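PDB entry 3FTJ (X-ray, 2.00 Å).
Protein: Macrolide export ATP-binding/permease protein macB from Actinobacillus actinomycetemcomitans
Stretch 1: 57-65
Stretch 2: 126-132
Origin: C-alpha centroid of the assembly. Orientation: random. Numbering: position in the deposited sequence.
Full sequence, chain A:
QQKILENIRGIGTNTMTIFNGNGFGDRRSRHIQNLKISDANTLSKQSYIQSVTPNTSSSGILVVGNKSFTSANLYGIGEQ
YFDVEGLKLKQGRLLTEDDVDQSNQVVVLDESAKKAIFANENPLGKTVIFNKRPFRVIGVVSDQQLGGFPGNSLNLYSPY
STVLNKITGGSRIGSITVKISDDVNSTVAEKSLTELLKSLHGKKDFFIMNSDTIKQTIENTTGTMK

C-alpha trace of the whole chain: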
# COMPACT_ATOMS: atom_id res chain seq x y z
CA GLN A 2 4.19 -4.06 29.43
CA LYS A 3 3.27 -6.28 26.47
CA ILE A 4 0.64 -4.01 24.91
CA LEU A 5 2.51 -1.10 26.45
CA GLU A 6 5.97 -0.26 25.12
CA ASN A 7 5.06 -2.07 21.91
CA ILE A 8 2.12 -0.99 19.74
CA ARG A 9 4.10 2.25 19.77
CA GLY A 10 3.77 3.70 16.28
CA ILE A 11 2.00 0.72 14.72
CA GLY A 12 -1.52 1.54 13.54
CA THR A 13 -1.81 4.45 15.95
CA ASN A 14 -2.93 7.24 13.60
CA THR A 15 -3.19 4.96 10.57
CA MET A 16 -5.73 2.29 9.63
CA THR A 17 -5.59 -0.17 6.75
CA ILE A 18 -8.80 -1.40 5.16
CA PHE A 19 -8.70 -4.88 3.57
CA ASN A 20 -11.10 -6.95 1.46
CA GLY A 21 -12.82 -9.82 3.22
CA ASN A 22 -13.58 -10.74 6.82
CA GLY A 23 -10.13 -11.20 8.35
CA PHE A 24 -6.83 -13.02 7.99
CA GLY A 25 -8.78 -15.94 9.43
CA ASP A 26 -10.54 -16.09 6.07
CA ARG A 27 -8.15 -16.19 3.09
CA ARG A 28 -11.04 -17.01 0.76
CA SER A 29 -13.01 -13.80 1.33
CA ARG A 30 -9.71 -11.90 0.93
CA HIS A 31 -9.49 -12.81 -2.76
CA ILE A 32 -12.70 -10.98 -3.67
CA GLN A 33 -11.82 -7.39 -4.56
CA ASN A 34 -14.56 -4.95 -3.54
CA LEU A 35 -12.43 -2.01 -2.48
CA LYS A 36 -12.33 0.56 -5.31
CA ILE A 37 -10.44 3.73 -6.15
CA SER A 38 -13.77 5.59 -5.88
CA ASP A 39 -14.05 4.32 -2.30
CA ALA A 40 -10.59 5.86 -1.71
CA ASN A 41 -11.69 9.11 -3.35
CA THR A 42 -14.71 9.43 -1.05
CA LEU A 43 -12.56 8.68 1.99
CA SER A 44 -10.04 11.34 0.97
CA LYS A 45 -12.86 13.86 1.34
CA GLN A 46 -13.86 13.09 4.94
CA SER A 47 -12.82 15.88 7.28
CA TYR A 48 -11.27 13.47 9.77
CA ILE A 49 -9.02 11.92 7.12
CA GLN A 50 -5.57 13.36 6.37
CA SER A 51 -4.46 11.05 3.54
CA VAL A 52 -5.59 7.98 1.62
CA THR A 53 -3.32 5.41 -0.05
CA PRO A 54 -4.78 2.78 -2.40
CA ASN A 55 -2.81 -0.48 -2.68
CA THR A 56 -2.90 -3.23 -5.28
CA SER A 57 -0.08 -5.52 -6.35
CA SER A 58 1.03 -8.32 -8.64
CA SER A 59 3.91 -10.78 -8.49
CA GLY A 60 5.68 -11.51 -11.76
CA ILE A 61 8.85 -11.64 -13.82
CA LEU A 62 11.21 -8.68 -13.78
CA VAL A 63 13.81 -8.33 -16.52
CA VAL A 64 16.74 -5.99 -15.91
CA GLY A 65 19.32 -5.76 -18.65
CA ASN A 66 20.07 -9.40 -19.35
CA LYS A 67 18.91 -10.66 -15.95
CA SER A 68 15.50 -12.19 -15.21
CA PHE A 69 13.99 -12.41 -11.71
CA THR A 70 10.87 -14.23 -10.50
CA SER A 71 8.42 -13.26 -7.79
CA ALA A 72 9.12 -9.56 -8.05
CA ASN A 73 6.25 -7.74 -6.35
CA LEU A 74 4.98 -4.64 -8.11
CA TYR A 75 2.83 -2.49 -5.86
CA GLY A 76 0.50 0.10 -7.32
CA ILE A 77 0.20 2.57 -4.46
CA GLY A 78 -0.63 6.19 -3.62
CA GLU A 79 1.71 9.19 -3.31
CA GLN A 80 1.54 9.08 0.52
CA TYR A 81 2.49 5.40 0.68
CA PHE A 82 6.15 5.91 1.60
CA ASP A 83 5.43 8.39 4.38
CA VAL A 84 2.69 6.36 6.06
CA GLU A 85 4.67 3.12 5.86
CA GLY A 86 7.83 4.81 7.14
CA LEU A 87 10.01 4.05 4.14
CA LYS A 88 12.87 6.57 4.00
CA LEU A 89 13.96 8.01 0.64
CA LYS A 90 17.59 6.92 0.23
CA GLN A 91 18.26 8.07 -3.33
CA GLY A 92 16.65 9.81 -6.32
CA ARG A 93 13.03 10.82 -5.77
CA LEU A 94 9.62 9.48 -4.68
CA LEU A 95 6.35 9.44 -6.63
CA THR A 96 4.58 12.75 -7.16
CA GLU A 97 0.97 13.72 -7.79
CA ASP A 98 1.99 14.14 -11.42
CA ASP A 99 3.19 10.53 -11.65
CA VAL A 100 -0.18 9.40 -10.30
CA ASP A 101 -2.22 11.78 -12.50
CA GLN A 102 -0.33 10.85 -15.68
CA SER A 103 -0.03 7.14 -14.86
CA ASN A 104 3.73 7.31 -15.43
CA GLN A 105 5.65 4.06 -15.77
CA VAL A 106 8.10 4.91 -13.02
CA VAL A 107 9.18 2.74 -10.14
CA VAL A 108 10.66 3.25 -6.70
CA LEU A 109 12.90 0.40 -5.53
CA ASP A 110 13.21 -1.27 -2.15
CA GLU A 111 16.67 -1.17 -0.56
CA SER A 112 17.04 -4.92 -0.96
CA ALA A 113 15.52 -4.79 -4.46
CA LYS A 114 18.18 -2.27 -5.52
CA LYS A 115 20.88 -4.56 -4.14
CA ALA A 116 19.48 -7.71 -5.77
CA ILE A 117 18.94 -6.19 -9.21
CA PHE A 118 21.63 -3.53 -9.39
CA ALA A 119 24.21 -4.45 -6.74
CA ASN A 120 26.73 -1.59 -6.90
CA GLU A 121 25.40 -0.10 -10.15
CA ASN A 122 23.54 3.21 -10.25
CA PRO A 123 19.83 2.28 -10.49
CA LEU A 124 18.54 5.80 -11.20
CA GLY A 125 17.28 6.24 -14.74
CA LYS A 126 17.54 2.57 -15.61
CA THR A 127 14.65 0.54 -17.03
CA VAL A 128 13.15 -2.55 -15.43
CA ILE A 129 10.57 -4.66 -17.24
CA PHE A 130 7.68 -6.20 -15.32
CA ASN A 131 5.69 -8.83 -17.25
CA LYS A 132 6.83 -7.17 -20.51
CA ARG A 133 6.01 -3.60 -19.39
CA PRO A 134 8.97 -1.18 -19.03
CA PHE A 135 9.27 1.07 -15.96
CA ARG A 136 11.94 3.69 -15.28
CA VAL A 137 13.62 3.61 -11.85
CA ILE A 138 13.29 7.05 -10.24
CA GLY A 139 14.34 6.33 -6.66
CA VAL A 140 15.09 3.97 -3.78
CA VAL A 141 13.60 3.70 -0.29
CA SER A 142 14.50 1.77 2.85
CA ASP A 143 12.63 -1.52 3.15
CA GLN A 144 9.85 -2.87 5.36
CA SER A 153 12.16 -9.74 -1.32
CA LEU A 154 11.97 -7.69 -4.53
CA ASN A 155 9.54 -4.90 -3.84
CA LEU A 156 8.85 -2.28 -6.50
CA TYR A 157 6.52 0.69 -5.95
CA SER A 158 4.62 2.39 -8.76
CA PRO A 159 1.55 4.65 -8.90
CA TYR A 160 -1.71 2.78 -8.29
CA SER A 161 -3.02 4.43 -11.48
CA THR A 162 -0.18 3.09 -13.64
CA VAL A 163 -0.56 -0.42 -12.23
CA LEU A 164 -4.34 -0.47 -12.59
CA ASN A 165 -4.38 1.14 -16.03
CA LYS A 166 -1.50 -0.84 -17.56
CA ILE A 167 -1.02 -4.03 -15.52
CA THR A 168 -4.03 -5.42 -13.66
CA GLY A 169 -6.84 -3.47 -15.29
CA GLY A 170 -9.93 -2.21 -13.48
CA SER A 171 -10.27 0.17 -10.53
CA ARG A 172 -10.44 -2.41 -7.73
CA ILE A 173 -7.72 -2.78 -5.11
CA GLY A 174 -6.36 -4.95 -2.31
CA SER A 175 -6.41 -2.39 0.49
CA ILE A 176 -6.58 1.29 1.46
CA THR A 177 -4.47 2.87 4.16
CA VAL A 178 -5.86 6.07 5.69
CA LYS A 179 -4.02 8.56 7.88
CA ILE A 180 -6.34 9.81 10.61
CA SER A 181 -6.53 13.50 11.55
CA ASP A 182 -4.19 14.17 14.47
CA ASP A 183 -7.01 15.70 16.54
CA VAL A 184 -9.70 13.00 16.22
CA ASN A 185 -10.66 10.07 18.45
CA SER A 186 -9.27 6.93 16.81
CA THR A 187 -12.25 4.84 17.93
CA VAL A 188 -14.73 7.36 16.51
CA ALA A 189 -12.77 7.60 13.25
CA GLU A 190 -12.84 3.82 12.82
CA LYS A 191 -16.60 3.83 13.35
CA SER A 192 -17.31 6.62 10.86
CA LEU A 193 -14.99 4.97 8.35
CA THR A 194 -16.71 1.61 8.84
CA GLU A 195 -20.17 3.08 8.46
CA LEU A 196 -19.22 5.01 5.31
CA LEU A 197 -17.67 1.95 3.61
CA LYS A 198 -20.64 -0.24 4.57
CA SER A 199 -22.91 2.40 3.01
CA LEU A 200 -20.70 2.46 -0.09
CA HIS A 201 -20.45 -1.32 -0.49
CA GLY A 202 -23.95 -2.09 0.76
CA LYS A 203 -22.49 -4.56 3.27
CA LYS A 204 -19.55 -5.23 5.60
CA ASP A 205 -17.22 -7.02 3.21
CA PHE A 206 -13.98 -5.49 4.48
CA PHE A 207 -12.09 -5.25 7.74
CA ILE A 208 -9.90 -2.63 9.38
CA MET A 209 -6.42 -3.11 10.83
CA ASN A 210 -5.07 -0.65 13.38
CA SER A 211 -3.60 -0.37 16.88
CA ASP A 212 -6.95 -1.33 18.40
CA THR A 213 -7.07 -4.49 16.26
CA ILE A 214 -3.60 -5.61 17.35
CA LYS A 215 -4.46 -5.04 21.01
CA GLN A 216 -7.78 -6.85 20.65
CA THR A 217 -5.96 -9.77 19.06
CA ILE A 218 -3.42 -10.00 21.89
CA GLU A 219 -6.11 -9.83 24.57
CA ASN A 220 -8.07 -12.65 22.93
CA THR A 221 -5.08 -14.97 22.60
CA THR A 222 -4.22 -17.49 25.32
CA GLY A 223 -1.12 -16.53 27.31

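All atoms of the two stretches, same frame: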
# COMPACT_ATOMS: atom_id res chain seq x y z
N SER A 57 -1.38 -5.02 -5.91
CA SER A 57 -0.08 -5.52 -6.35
C SER A 57 -0.22 -6.77 -7.20
O SER A 57 -1.30 -7.35 -7.31
CB SER A 57 0.84 -5.82 -5.16
OG SER A 57 0.34 -6.87 -4.37
N SER A 58 0.92 -7.16 -7.77
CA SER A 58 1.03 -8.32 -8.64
C SER A 58 2.44 -8.85 -8.47
O SER A 58 3.36 -8.09 -8.17
CB SER A 58 0.79 -7.92 -10.09
OG SER A 58 0.64 -9.06 -10.93
N SER A 59 2.61 -10.15 -8.64
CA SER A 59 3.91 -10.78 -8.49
C SER A 59 4.25 -11.44 -9.82
O SER A 59 3.47 -12.25 -10.33
CB SER A 59 3.85 -11.83 -7.39
OG SER A 59 5.06 -12.53 -7.27
N GLY A 60 5.38 -11.07 -10.41
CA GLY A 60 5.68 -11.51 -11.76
C GLY A 60 7.16 -11.54 -12.07
O GLY A 60 7.99 -11.61 -11.17
N ILE A 61 7.48 -11.50 -13.36
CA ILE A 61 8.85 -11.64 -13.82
C ILE A 61 9.43 -10.29 -14.18
O ILE A 61 8.86 -9.55 -14.99
CB ILE A 61 8.96 -12.61 -15.02
CG1 ILE A 61 8.76 -14.05 -14.56
CG2 ILE A 61 10.33 -12.52 -15.67
CD1 ILE A 61 7.39 -14.35 -14.04
N LEU A 62 10.55 -9.96 -13.55
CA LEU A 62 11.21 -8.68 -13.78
C LEU A 62 12.50 -8.90 -14.56
O LEU A 62 13.40 -9.60 -14.09
CB LEU A 62 11.56 -8.04 -12.43
CG LEU A 62 11.83 -6.53 -12.35
CD1 LEU A 62 12.61 -6.20 -11.10
CD2 LEU A 62 12.60 -6.07 -13.55
N VAL A 63 12.58 -8.30 -15.74
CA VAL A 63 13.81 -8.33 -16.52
C VAL A 63 14.59 -7.03 -16.32
O VAL A 63 14.02 -5.92 -16.37
CB VAL A 63 13.54 -8.54 -18.03
CG1 VAL A 63 14.81 -8.28 -18.84
CG2 VAL A 63 12.99 -9.93 -18.29
N VAL A 64 15.88 -7.15 -16.05
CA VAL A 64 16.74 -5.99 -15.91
C VAL A 64 18.02 -6.24 -16.68
O VAL A 64 18.82 -7.09 -16.29
CB VAL A 64 17.11 -5.73 -14.45
CG1 VAL A 64 17.90 -4.43 -14.32
CG2 VAL A 64 15.84 -5.71 -13.58
N GLY A 65 18.20 -5.51 -17.76
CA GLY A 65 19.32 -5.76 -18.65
C GLY A 65 19.17 -7.16 -19.20
O GLY A 65 18.20 -7.46 -19.88
N LYS A 126 17.55 3.84 -14.90
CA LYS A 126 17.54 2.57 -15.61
C LYS A 126 16.15 1.93 -15.71
O LYS A 126 15.27 2.19 -14.90
CB LYS A 126 18.56 1.61 -15.01
CG LYS A 126 19.94 1.89 -15.58
CD LYS A 126 21.03 1.47 -14.64
CE LYS A 126 22.35 2.07 -15.08
NZ LYS A 126 23.46 1.54 -14.26
N THR A 127 15.96 1.12 -16.75
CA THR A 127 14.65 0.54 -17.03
C THR A 127 14.55 -0.89 -16.55
O THR A 127 15.45 -1.70 -16.79
CB THR A 127 14.33 0.62 -18.53
OG1 THR A 127 14.15 1.99 -18.91
CG2 THR A 127 13.06 -0.16 -18.84
N VAL A 128 13.46 -1.19 -15.84
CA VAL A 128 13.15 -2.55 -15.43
C VAL A 128 11.83 -2.95 -16.08
O VAL A 128 10.92 -2.13 -16.21
CB VAL A 128 13.06 -2.69 -13.90
CG1 VAL A 128 14.33 -2.15 -13.23
CG2 VAL A 128 11.83 -1.98 -13.37
N ILE A 129 11.73 -4.20 -16.50
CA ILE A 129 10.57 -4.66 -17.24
C ILE A 129 9.78 -5.68 -16.43
O ILE A 129 10.27 -6.77 -16.13
CB ILE A 129 10.99 -5.29 -18.59
CG1 ILE A 129 11.85 -4.31 -19.39
CG2 ILE A 129 9.78 -5.71 -19.39
CD1 ILE A 129 12.20 -4.83 -20.77
N PHE A 130 8.56 -5.30 -16.06
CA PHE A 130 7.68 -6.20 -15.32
C PHE A 130 6.62 -6.80 -16.25
O PHE A 130 5.83 -6.08 -16.87
CB PHE A 130 7.02 -5.45 -14.16
CG PHE A 130 6.17 -6.32 -13.28
CD1 PHE A 130 6.73 -7.00 -12.21
CD2 PHE A 130 4.82 -6.45 -13.52
CE1 PHE A 130 5.95 -7.80 -11.40
CE2 PHE A 130 4.03 -7.26 -12.71
CZ PHE A 130 4.60 -7.92 -11.65
N ASN A 131 6.61 -8.13 -16.35
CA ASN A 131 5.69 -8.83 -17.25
C ASN A 131 5.57 -8.11 -18.61
O ASN A 131 4.46 -7.86 -19.10
CB ASN A 131 4.31 -9.01 -16.61
CG ASN A 131 4.27 -10.18 -15.62
OD1 ASN A 131 3.25 -10.44 -15.00
ND2 ASN A 131 5.39 -10.89 -15.49
N LYS A 132 6.73 -7.77 -19.18
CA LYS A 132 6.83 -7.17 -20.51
C LYS A 132 6.65 -5.64 -20.55
O LYS A 132 6.86 -5.03 -21.59
CB LYS A 132 5.89 -7.84 -21.50
CG LYS A 132 6.18 -9.32 -21.71
CD LYS A 132 5.16 -9.93 -22.65
CE LYS A 132 5.34 -9.43 -24.06
NZ LYS A 132 4.40 -10.13 -24.99
O HOH W 1 16.09 -3.62 -18.73

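The most unusual feature of this contact is a glycine that makes room for an aromatic ring. Gly-60 lies in the strand 57-64 where a side chain would point toward the other stretch, and a CB there would fall 2.9 Å from Phe-130 CZ, a clash. Without it, the ring of Phe-130 (chi1 near 180°, t) reaches along the neighboring backbone: Phe-130 CE1 comes within 3.5 Å of Gly-60 N, and Phe-130 CZ within 3.7 Å of Ser-58 O. The side chain of Ser-58 lies beside the ring, its CB 4.1 Å from Phe-130 CZ.

The backbones form a short antiparallel ladder between strands 57-64 and 127-130. Val-63 and Ile-129 are a hydrogen-bonded pair: Val-63 N donates to Ile-129 O at 2.8 Å, and Ile-129 N to Val-63 O at 2.9 Å. Next to them, Leu-62 and Phe-130 form a non-hydrogen-bonded pair, where the close CA atoms allow CA-H...O contacts, Leu-62 CA to Ile-129 O at 3.2 Å and Phe-130 CA to Ile-61 O at 3.6 Å. Asn-131 N then donates to Ile-61 O at 3.0 Å, carrying the bonding just past the strand.

Side chains of successive residues alternate between the faces of the sheet. Leu-62 and Phe-130 project to one face, where both are buried; Leu-62 CD2 packs 3.4 Å from Val-128 CB, and Val-64 CG2 lies 3.9 Å from Val-128 CG1. Branched aliphatic chains suit this buried layer, having no polar groups to satisfy. On the other face Val-63 and Ile-129 meet, CB to CB at 4.2 Å, beta-branched residues well suited to extended backbone and here partly exposed.

Beyond the ladder a water continues the connection, accepting from Gly-65 N at 3.0 Å and donating to Thr-127 O at 2.8 Å. Gly-65 has a positive phi, which glycine adopts readily.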